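Local coordinates for putative dehydratase (PDB 2POZ), which is of unknown function but probably acts as a lyase of the enolase superfamily, at residues R266-F269 with E270-A273; L319-E322 with A323-N327. All blocks are in the same frame, centred on the assembly; numbering follows the deposited sequence.

How the contacts relate
Contact 1 comes first along the chain and contact 2 follows it. Each lies at the C-terminal part of a helix of the enolase-type barrel domain: helix 261-269 for contact 1 and helix 312-324 for contact 2. Their centres are about 22 Å apart and their nearest atoms about 8 Å apart, so they do not touch. Helix 287-298 links them, since both pack on it. It takes Phe269 of contact 1 on Met296 and Ala297, and Leu321 and Ile325 of contact 2 on Thr290 and Cys294. Strands 276-277 and 303-304, next to each other in the parallel sheet, lie between the contacts in sequence. Both contacts also reach other subunits of the octamer.

Contact 1 (R266-F269 with E270-A273)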
ATOM      1  N   ARG A 266       1.536  12.830 -14.444  1.00 12.62           N
ATOM      2  CA  ARG A 266       1.853  11.515 -13.885  1.00 12.26           C
ATOM      3  C   ARG A 266       1.147  11.369 -12.527  1.00 12.82           C
ATOM      4  O   ARG A 266       0.607  10.308 -12.216  1.00 12.19           O
ATOM      5  CB  ARG A 266       3.362  11.354 -13.679  1.00 12.46           C
ATOM      6  CG  ARG A 266       3.711  10.132 -12.840  1.00 12.76           C
ATOM      7  CD  ARG A 266       5.190  10.039 -12.515  1.00 12.73           C
ATOM      8  NE  ARG A 266       5.418   9.139 -11.387  1.00 15.75           N
ATOM      9  CZ  ARG A 266       6.608   8.903 -10.842  1.00 18.85           C
ATOM     10  NH1 ARG A 266       7.694   9.496 -11.323  1.00 17.02           N
ATOM     11  NH2 ARG A 266       6.708   8.094  -9.796  1.00 17.13           N
ATOM     12  N   LYS A 267       1.158  12.432 -11.726  1.00 11.45           N
ATOM     13  CA  LYS A 267       0.512  12.400 -10.411  1.00 15.41           C
ATOM     14  C   LYS A 267      -0.986  12.099 -10.544  1.00 15.70           C
ATOM     15  O   LYS A 267      -1.570  11.426  -9.698  1.00 16.85           O
ATOM     16  CB  LYS A 267       0.728  13.735  -9.678  1.00 17.86           C
ATOM     17  CG  LYS A 267       2.177  13.939  -9.173  1.00 22.54           C
ATOM     18  CD  LYS A 267       2.479  15.393  -8.767  1.00 24.45           C
ATOM     19  CE  LYS A 267       2.599  16.313 -10.007  1.00 28.99           C
ATOM     20  NZ  LYS A 267       3.113  17.707  -9.737  1.00 18.35           N
ATOM     21  N   ILE A 268      -1.601  12.588 -11.615  1.00 14.12           N
ATOM     22  CA  ILE A 268      -3.018  12.346 -11.847  1.00 12.09           C
ATOM     23  C   ILE A 268      -3.248  10.909 -12.326  1.00 13.12           C
ATOM     24  O   ILE A 268      -4.111  10.199 -11.810  1.00 11.79           O
ATOM     25  CB  ILE A 268      -3.586  13.308 -12.911  1.00 12.29           C
ATOM     26  CG1 ILE A 268      -3.454  14.762 -12.434  1.00 13.20           C
ATOM     27  CG2 ILE A 268      -5.050  12.953 -13.213  1.00 10.51           C
ATOM     28  CD1 ILE A 268      -4.094  15.044 -11.084  1.00 13.82           C
ATOM     29  N   PHE A 269      -2.474  10.490 -13.321  1.00 11.00           N
ATOM     30  CA  PHE A 269      -2.604   9.151 -13.879  1.00 13.09           C
ATOM     31  C   PHE A 269      -2.528   8.069 -12.815  1.00 13.55           C
ATOM     32  O   PHE A 269      -3.378   7.182 -12.757  1.00 13.10           O
ATOM     33  CB  PHE A 269      -1.519   8.920 -14.933  1.00 11.64           C
ATOM     34  CG  PHE A 269      -1.628   9.833 -16.117  1.00 11.80           C
ATOM     35  CD1 PHE A 269      -0.501  10.175 -16.854  1.00  9.98           C
ATOM     36  CD2 PHE A 269      -2.863  10.346 -16.501  1.00 10.44           C
ATOM     37  CE1 PHE A 269      -0.604  11.022 -17.957  1.00 12.12           C
ATOM     38  CE2 PHE A 269      -2.973  11.191 -17.603  1.00 12.62           C
ATOM     39  CZ  PHE A 269      -1.841  11.528 -18.332  1.00 12.31           C
ATOM     40  N   GLU A 270      -1.516   8.161 -11.962  1.00 13.69           N
ATOM     41  CA  GLU A 270      -1.321   7.168 -10.920  1.00 16.30           C
ATOM     42  C   GLU A 270      -2.448   7.091  -9.898  1.00 16.10           C
ATOM     43  O   GLU A 270      -2.547   6.112  -9.168  1.00 15.85           O
ATOM     44  CB  GLU A 270       0.015   7.400 -10.222  1.00 17.48           C
ATOM     45  CG  GLU A 270       1.198   7.311 -11.183  1.00 21.14           C
ATOM     46  CD  GLU A 270       2.534   7.169 -10.474  1.00 23.99           C
ATOM     47  OE1 GLU A 270       2.750   7.864  -9.459  1.00 22.16           O
ATOM     48  OE2 GLU A 270       3.371   6.363 -10.945  1.00 26.81           O
ATOM     49  N   LEU A 271      -3.294   8.112  -9.840  1.00 16.60           N
ATOM     50  CA  LEU A 271      -4.412   8.095  -8.904  1.00 18.44           C
ATOM     51  C   LEU A 271      -5.543   7.242  -9.460  1.00 18.71           C
ATOM     52  O   LEU A 271      -6.308   6.644  -8.704  1.00 18.78           O
ATOM     53  CB  LEU A 271      -4.954   9.504  -8.668  1.00 18.26           C
ATOM     54  CG  LEU A 271      -4.037  10.555  -8.049  1.00 21.18           C
ATOM     55  CD1 LEU A 271      -4.769  11.893  -8.035  1.00 22.78           C
ATOM     56  CD2 LEU A 271      -3.636  10.134  -6.648  1.00 18.54           C
ATOM     57  N   GLN A 272      -5.642   7.198 -10.784  1.00 20.27           N
ATOM     58  CA  GLN A 272      -6.706   6.458 -11.446  1.00 22.62           C
ATOM     59  C   GLN A 272      -8.036   6.831 -10.804  1.00 22.41           C
ATOM     60  O   GLN A 272      -8.842   5.972 -10.444  1.00 22.96           O
ATOM     61  CB  GLN A 272      -6.464   4.957 -11.341  1.00 26.06           C
ATOM     62  CG  GLN A 272      -6.027   4.352 -12.660  1.00 30.23           C
ATOM     63  CD  GLN A 272      -5.507   2.940 -12.517  1.00 32.36           C
ATOM     64  OE1 GLN A 272      -5.267   2.262 -13.513  1.00 30.86           O
ATOM     65  NE2 GLN A 272      -5.322   2.489 -11.275  1.00 33.22           N
ATOM     66  N   ALA A 273      -8.247   8.133 -10.664  1.00 21.07           N
ATOM     67  CA  ALA A 273      -9.462   8.663 -10.072  1.00 21.24           C
ATOM     68  C   ALA A 273     -10.262   9.447 -11.108  1.00 21.11           C
ATOM     69  O   ALA A 273     -11.465   9.645 -10.949  1.00 22.39           O
ATOM     70  CB  ALA A 273      -9.109   9.561  -8.895  1.00 20.61           C
TER
HETATM   71  O   HOH W   1      -6.657   9.815 -12.098  1.00 17.07           O
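Glu270 CD lies in the Arg266 guanidinium plane, at its edge, with the carboxylate plane turned 81° from it. The Phe269 ring meets Tyr300 of its own chain, with the ring planes about 15° apart, and packs on Met296 and Ala297 of helix 287-298. The Arg266-Glu270 pair spans one helical turn at the C-terminal part of helix 261-269, in the enolase-type barrel domain. Arg266 CG lies anti to the backbone N (chi1 168°), and the extended chain beyond it brings NE to the Glu270 carboxylate. Arg266 NE gives a weak bond to Glu270 OE2 at 3.5 Å, as part of a salt bridge. Both groups have further partners at the subunit interface. Arg266 NH1 hydrogen-bonds Ala299 O of a second subunit and forms a salt bridge with Asp238 of a fourth, and Glu270 OE2 hydrogen-bonds Tyr300 OH of the second.

In the backbone of the same turn, Glu270 N bonds Arg266 O at 3.0 Å in an almost straight line. A type I beta turn from Phe269 to Gln272 follows. It is closed by Gln272 N on Phe269 O at 3.0 Å, with the donor above the carbonyl plane. Gln272 has positive phi and turns the chain out of helical geometry. Leu271 CG rests on Lys267 O at 3.1 Å. One water then bridges the turn: it donates to Ile268 O at 2.6 Å and accepts from Ala273 N at 2.7 Å.

Contact 2 (L319-E322 with A323-N327); sequences LQLE and ANITN
Leu321 and Ile325 pack one turn apart at the C-terminal part of helix 312-324, in the barrel domain. Leu321 CD1 lies 4.0 Å from Ile325 CG2, and the two side chains slant across each other. Leu321 holds CG anti to the backbone N (chi1 177°), which turns CG and CD1 toward Ile325. Ile325 has CG1 between its backbone N and carbonyl carbon (chi1 55°). This sets Ile325 CG1 3.5 Å from Leu321 O, while CG2 is left to meet the leucine. Both residues also face helix 287-298, Leu321 on Thr290 and Ile325 on Cys294. With an alanine at Ile325, both branches would be lost, and Leu321 CD1 would probably face a gap beside Cys294.

In the backbone, Ala323 N and Ile325 N each bond four residues back, and Asn324 N adds a bond three back. Ala323 N bonds Leu319 O at 3.0 Å, and Ala323 CB sits 3.3 Å from that same oxygen. Ile325 N comes in almost head-on to the carbonyl, 3.0 Å from Leu321 O. Asn324 N, 2.9 Å from Leu321 O, stands above the carbonyl plane.

The polar side chains of this turn find partners in other parts of the chain. Glu322 is extended beyond CG and bonds His331 ND1 through OE1. Asn324 OD1 accepts from Lys291 NZ, and its ND2 donates to Gly118 O. Gln320 OE1 accepts from Tyr113 N.

The chemistry is thus divided. An apolar pair faces helix 287-298, while Gln320 OE1, Asn324 OD1 and ND2, and Glu322 OE1 are met by hydrogen bonds. Leu321 O is gripped by two N-H groups, so a carbonyl of a buried residue is satisfied twice over.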
ATOM      1  N   LEU A 319      -6.761  22.977 -32.253  1.00 12.72           N
ATOM      2  CA  LEU A 319      -7.355  22.105 -33.271  1.00 13.88           C
ATOM      3  C   LEU A 319      -6.280  21.214 -33.896  1.00 14.10           C
ATOM      4  O   LEU A 319      -6.563  20.098 -34.325  1.00 13.71           O
ATOM      5  CB  LEU A 319      -8.049  22.922 -34.368  1.00 12.90           C
ATOM      6  CG  LEU A 319      -9.259  23.760 -33.951  1.00 13.28           C
ATOM      7  CD1 LEU A 319      -9.856  24.431 -35.185  1.00 16.23           C
ATOM      8  CD2 LEU A 319     -10.294  22.881 -33.263  1.00 14.58           C
ATOM      9  N   GLN A 320      -5.048  21.709 -33.946  1.00 13.49           N
ATOM     10  CA  GLN A 320      -3.948  20.917 -34.500  1.00 16.21           C
ATOM     11  C   GLN A 320      -3.822  19.619 -33.706  1.00 16.69           C
ATOM     12  O   GLN A 320      -3.600  18.549 -34.269  1.00 18.46           O
ATOM     13  CB  GLN A 320      -2.627  21.684 -34.413  1.00 14.81           C
ATOM     14  CG  GLN A 320      -2.503  22.859 -35.382  1.00 16.53           C
ATOM     15  CD  GLN A 320      -2.594  22.427 -36.835  1.00 15.76           C
ATOM     16  OE1 GLN A 320      -1.982  21.439 -37.234  1.00 18.11           O
ATOM     17  NE2 GLN A 320      -3.343  23.180 -37.637  1.00 16.42           N
ATOM     18  N   LEU A 321      -3.975  19.723 -32.391  1.00 16.78           N
ATOM     19  CA  LEU A 321      -3.869  18.568 -31.512  1.00 16.56           C
ATOM     20  C   LEU A 321      -5.093  17.660 -31.623  1.00 16.57           C
ATOM     21  O   LEU A 321      -4.965  16.446 -31.789  1.00 14.82           O
ATOM     22  CB  LEU A 321      -3.710  19.040 -30.062  1.00 18.83           C
ATOM     23  CG  LEU A 321      -3.640  17.994 -28.944  1.00 22.00           C
ATOM     24  CD1 LEU A 321      -2.201  17.573 -28.718  1.00 19.41           C
ATOM     25  CD2 LEU A 321      -4.215  18.585 -27.661  1.00 20.52           C
ATOM     26  N   GLU A 322      -6.279  18.256 -31.540  1.00 13.46           N
ATOM     27  CA  GLU A 322      -7.519  17.497 -31.588  1.00 14.65           C
ATOM     28  C   GLU A 322      -7.745  16.787 -32.915  1.00 14.76           C
ATOM     29  O   GLU A 322      -8.565  15.871 -33.012  1.00 14.84           O
ATOM     30  CB  GLU A 322      -8.695  18.418 -31.261  1.00 14.14           C
ATOM     31  CG  GLU A 322      -8.482  19.179 -29.961  1.00 16.34           C
ATOM     32  CD  GLU A 322      -9.635  20.100 -29.610  1.00 18.60           C
ATOM     33  OE1 GLU A 322     -10.178  20.758 -30.528  1.00 17.79           O
ATOM     34  OE2 GLU A 322      -9.985  20.175 -28.412  1.00 16.72           O
ATOM     35  N   ALA A 323      -7.024  17.206 -33.942  1.00 13.29           N
ATOM     36  CA  ALA A 323      -7.161  16.563 -35.244  1.00 16.01           C
ATOM     37  C   ALA A 323      -6.346  15.270 -35.245  1.00 16.17           C
ATOM     38  O   ALA A 323      -6.646  14.336 -35.993  1.00 16.97           O
ATOM     39  CB  ALA A 323      -6.644  17.487 -36.343  1.00 14.39           C
ATOM     40  N   ASN A 324      -5.353  15.212 -34.360  1.00 16.34           N
ATOM     41  CA  ASN A 324      -4.421  14.087 -34.307  1.00 17.25           C
ATOM     42  C   ASN A 324      -4.520  13.033 -33.195  1.00 19.19           C
ATOM     43  O   ASN A 324      -4.260  11.854 -33.446  1.00 20.85           O
ATOM     44  CB  ASN A 324      -3.002  14.677 -34.357  1.00 16.77           C
ATOM     45  CG  ASN A 324      -1.909  13.631 -34.235  1.00 16.20           C
ATOM     46  OD1 ASN A 324      -1.453  13.322 -33.138  1.00 16.95           O
ATOM     47  ND2 ASN A 324      -1.482  13.088 -35.364  1.00 11.79           N
ATOM     48  N   ILE A 325      -4.892  13.426 -31.980  1.00 18.37           N
ATOM     49  CA  ILE A 325      -4.953  12.461 -30.884  1.00 18.10           C
ATOM     50  C   ILE A 325      -6.036  11.398 -31.032  1.00 19.47           C
ATOM     51  O   ILE A 325      -7.149  11.664 -31.500  1.00 18.01           O
ATOM     52  CB  ILE A 325      -5.108  13.161 -29.509  1.00 19.51           C
ATOM     53  CG1 ILE A 325      -6.321  14.090 -29.521  1.00 20.97           C
ATOM     54  CG2 ILE A 325      -3.839  13.946 -29.180  1.00 17.65           C
ATOM     55  CD1 ILE A 325      -6.615  14.712 -28.171  1.00 21.29           C
ATOM     56  N   THR A 326      -5.699  10.184 -30.617  1.00 17.16           N
ATOM     57  CA  THR A 326      -6.622   9.069 -30.721  1.00 19.33           C
ATOM     58  C   THR A 326      -7.671   9.032 -29.612  1.00 19.22           C
ATOM     59  O   THR A 326      -8.746   8.464 -29.805  1.00 22.62           O
ATOM     60  CB  THR A 326      -5.850   7.731 -30.742  1.00 19.76           C
ATOM     61  OG1 THR A 326      -4.915   7.715 -29.663  1.00 20.89           O
ATOM     62  CG2 THR A 326      -5.078   7.576 -32.040  1.00 21.15           C
ATOM     63  N   ASN A 327      -7.373   9.637 -28.462  1.00 15.27           N
ATOM     64  CA  ASN A 327      -8.314   9.643 -27.343  1.00 15.52           C
ATOM     65  C   ASN A 327      -8.981  11.004 -27.100  1.00 15.48           C
ATOM     66  O   ASN A 327      -9.127  11.450 -25.967  1.00 13.89           O
ATOM     67  CB  ASN A 327      -7.620   9.145 -26.056  1.00 12.62           C
ATOM     68  CG  ASN A 327      -6.393   9.978 -25.672  1.00 13.16           C
ATOM     69  OD1 ASN A 327      -5.761  10.616 -26.516  1.00 13.54           O
ATOM     70  ND2 ASN A 327      -6.041   9.947 -24.390  1.00  7.62           N
TER